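PDB 5GSZ: kinesin-like protein KIF19, which walks toward microtubule plus ends and depolymerizes microtubules at ciliary tips, thereby regulating the length of motile cilia. Local coordinates for residues A[103-108]-A[334-339]. Residues are numbered along the deposited sequence; the frame is centred on the assembly and turned at random.
Sequences YGPTGC and RNTLTY. With ADP (adenosine-5'-diphosphate), chain B.
Tyr103, at the end of strand 97-103, lays one ring face against the ring of Tyr339 from helix 330-340 in an offset stack, with centroids 4.6 Å apart and planes inclined by 15°. The overlap is that of the phenol end of Tyr103 with one flank of Tyr339: Tyr103 CZ lies 3.5 Å from Tyr339 CD2, and the hydroxyl oxygen of Tyr103 sits over the Tyr339 face toward its rim. Tyr103 CB points toward the helix, and CG, anti to the backbone N (chi1 171°), carries the ring on to Tyr339. Thr336, one helical turn before Tyr339, meets the edge of the Tyr103 ring near its plane, its CG2 4.0 Å from Tyr103 CE1. Thr336 OG1 lies 3.6 Å from Pro105 CD and hydrogen-bonds to Glu332 O within the helix. Replacing Tyr103 by an alanine would probably open a gap beside Thr336 and leave one face of Tyr339 without its aromatic mate. Strand 315-323 borders the contact, Met319 touching Tyr103, and Ala321 and Ile323 touching Thr336. From Pro105 to Cys108 the chain makes a type II beta turn, and Gly107 N donates a nearly straight 2.9 Å hydrogen bond (168°) to ADP O3B. Helix 330-340 thus packs on the end of strand 97-103 and on the first residues of the nucleotide-binding P-loop (Walker A motif) of the kinesin motor domain.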
loop_
_atom_site.group_PDB
_atom_site.type_symbol
_atom_site.label_atom_id
_atom_site.label_comp_id
_atom_site.label_asym_id
_atom_site.label_seq_id
_atom_site.Cartn_x
_atom_site.Cartn_y
_atom_site.Cartn_z
ATOM N N TYR A 103 -4.462 1.361 -0.666
ATOM C CA TYR A 103 -5.484 1.643 0.332
ATOM C C TYR A 103 -6.867 1.658 -0.321
ATOM O O TYR A 103 -7.035 2.073 -1.473
ATOM C CB TYR A 103 -5.187 2.991 1.042
ATOM C CG TYR A 103 -6.277 3.531 1.956
ATOM C CD1 TYR A 103 -7.386 4.185 1.445
ATOM C CD2 TYR A 103 -6.179 3.394 3.346
ATOM C CE1 TYR A 103 -8.370 4.686 2.283
ATOM C CE2 TYR A 103 -7.155 3.886 4.190
ATOM C CZ TYR A 103 -8.255 4.535 3.657
ATOM O OH TYR A 103 -9.227 5.034 4.507
ATOM N N GLY A 104 -7.869 1.229 0.437
ATOM C CA GLY A 104 -9.236 1.335 -0.003
ATOM C C GLY A 104 -10.080 0.200 0.523
ATOM O O GLY A 104 -9.579 -0.764 1.109
ATOM N N PRO A 105 -11.389 0.304 0.327
ATOM C CA PRO A 105 -12.301 -0.742 0.806
ATOM C C PRO A 105 -12.098 -2.037 0.033
ATOM O O PRO A 105 -11.581 -2.045 -1.085
ATOM C CB PRO A 105 -13.688 -0.156 0.536
ATOM C CG PRO A 105 -13.469 1.269 0.194
ATOM C CD PRO A 105 -12.097 1.383 -0.372
ATOM N N THR A 106 -12.511 -3.145 0.648
ATOM C CA THR A 106 -12.405 -4.453 0.006
ATOM C C THR A 106 -13.088 -4.476 -1.359
ATOM O O THR A 106 -14.169 -3.916 -1.546
ATOM C CB THR A 106 -13.019 -5.521 0.908
ATOM O OG1 THR A 106 -12.311 -5.563 2.155
ATOM C CG2 THR A 106 -12.950 -6.885 0.261
ATOM N N GLY A 107 -12.438 -5.110 -2.330
ATOM C CA GLY A 107 -13.014 -5.283 -3.647
ATOM C C GLY A 107 -12.807 -4.140 -4.613
ATOM O O GLY A 107 -13.281 -4.241 -5.769
ATOM N N CYS A 108 -12.099 -3.072 -4.193
ATOM C CA CYS A 108 -11.864 -1.864 -4.992
ATOM C C CYS A 108 -10.558 -1.880 -5.781
ATOM O O CYS A 108 -10.325 -0.951 -6.568
ATOM C CB CYS A 108 -11.836 -0.610 -4.113
ATOM S SG CYS A 108 -13.363 -0.129 -3.347
ATOM N N ARG A 334 -16.904 8.044 -0.940
ATOM C CA ARG A 334 -16.780 9.387 -0.386
ATOM C C ARG A 334 -15.871 9.406 0.843
ATOM O O ARG A 334 -15.049 10.313 0.997
ATOM C CB ARG A 334 -18.166 9.945 -0.052
ATOM C CG ARG A 334 -18.117 11.162 0.856
ATOM C CD ARG A 334 -19.481 11.766 1.094
ATOM N NE ARG A 334 -20.373 10.859 1.810
ATOM C CZ ARG A 334 -21.591 11.193 2.205
ATOM N NH1 ARG A 334 -22.039 12.406 1.951
ATOM N NH2 ARG A 334 -22.357 10.320 2.836
ATOM N N ASN A 335 -15.982 8.413 1.718
ATOM C CA ASN A 335 -15.005 8.292 2.788
ATOM C C ASN A 335 -13.591 8.205 2.221
ATOM O O ASN A 335 -12.678 8.898 2.684
ATOM C CB ASN A 335 -15.328 7.081 3.662
ATOM C CG ASN A 335 -16.586 7.283 4.476
ATOM O OD1 ASN A 335 -17.064 8.410 4.615
ATOM N ND2 ASN A 335 -17.123 6.204 5.028
ATOM N N THR A 336 -13.398 7.384 1.193
ATOM C CA THR A 336 -12.056 7.207 0.656
ATOM C C THR A 336 -11.545 8.507 0.049
ATOM O O THR A 336 -10.460 8.987 0.409
ATOM C CB THR A 336 -12.033 6.061 -0.365
ATOM O OG1 THR A 336 -12.583 4.881 0.233
ATOM C CG2 THR A 336 -10.609 5.755 -0.823
ATOM N N LEU A 337 -12.338 9.111 -0.846
ATOM C CA LEU A 337 -11.914 10.339 -1.519
ATOM C C LEU A 337 -11.657 11.478 -0.536
ATOM O O LEU A 337 -10.767 12.303 -0.770
ATOM C CB LEU A 337 -12.965 10.752 -2.533
ATOM C CG LEU A 337 -13.165 9.800 -3.693
ATOM C CD1 LEU A 337 -14.578 9.925 -4.172
ATOM C CD2 LEU A 337 -12.246 10.204 -4.784
ATOM N N THR A 338 -12.426 11.542 0.560
ATOM C CA THR A 338 -12.163 12.507 1.626
ATOM C C THR A 338 -10.817 12.247 2.300
ATOM O O THR A 338 -10.065 13.178 2.612
ATOM C CB THR A 338 -13.278 12.434 2.664
ATOM O OG1 THR A 338 -14.498 12.857 2.058
ATOM C CG2 THR A 338 -12.951 13.299 3.914
ATOM N N TYR A 339 -10.527 10.978 2.574
ATOM C CA TYR A 339 -9.315 10.630 3.290
ATOM C C TYR A 339 -8.084 10.962 2.460
ATOM O O TYR A 339 -7.099 11.494 2.983
ATOM C CB TYR A 339 -9.381 9.151 3.657
ATOM C CG TYR A 339 -8.175 8.599 4.363
ATOM C CD1 TYR A 339 -7.983 8.811 5.720
ATOM C CD2 TYR A 339 -7.235 7.839 3.672
ATOM C CE1 TYR A 339 -6.876 8.290 6.366
ATOM C CE2 TYR A 339 -6.132 7.324 4.304
ATOM C CZ TYR A 339 -5.957 7.547 5.649
ATOM O OH TYR A 339 -4.858 7.028 6.276
HETATM P PB ADP B . -8.988 -5.638 -2.916
HETATM O O1B ADP B . -7.598 -6.218 -3.043
HETATM O O2B ADP B . -8.931 -4.153 -2.647
HETATM O O3B ADP B . -9.927 -6.448 -2.063
HETATM P PA ADP B . -9.098 -6.895 -5.419
HETATM O O1A ADP B . -8.157 -6.242 -6.384
HETATM O O2A ADP B . -8.689 -8.099 -4.608
HETATM O O3A ADP B . -9.657 -5.780 -4.381
HETATM O "O5'" ADP B . -10.414 -7.416 -6.173
HETATM C "C5'" ADP B . -11.084 -6.706 -7.199
HETATM C "C4'" ADP B . -11.466 -7.718 -8.259
HETATM O "O4'" ADP B . -11.610 -6.992 -9.472
HETATM C "C3'" ADP B . -10.302 -8.647 -8.478
HETATM O "O3'" ADP B . -10.844 -9.817 -9.092
HETATM C "C2'" ADP B . -9.414 -7.890 -9.443
HETATM O "O2'" ADP B . -8.741 -8.791 -10.333
HETATM C "C1'" ADP B . -10.395 -7.018 -10.219
HETATM N N9 ADP B . -9.903 -5.628 -10.384
HETATM C C8 ADP B . -9.617 -4.754 -9.393
HETATM N N7 ADP B . -9.200 -3.551 -9.874
HETATM C C5 ADP B . -9.214 -3.656 -11.214
HETATM C C6 ADP B . -8.873 -2.766 -12.329
HETATM N N6 ADP B . -8.440 -1.502 -12.097
HETATM N N1 ADP B . -9.015 -3.261 -13.578
HETATM C C2 ADP B . -9.458 -4.507 -13.806
HETATM N N3 ADP B . -9.769 -5.381 -12.834
HETATM C C4 ADP B . -9.673 -5.017 -11.543
#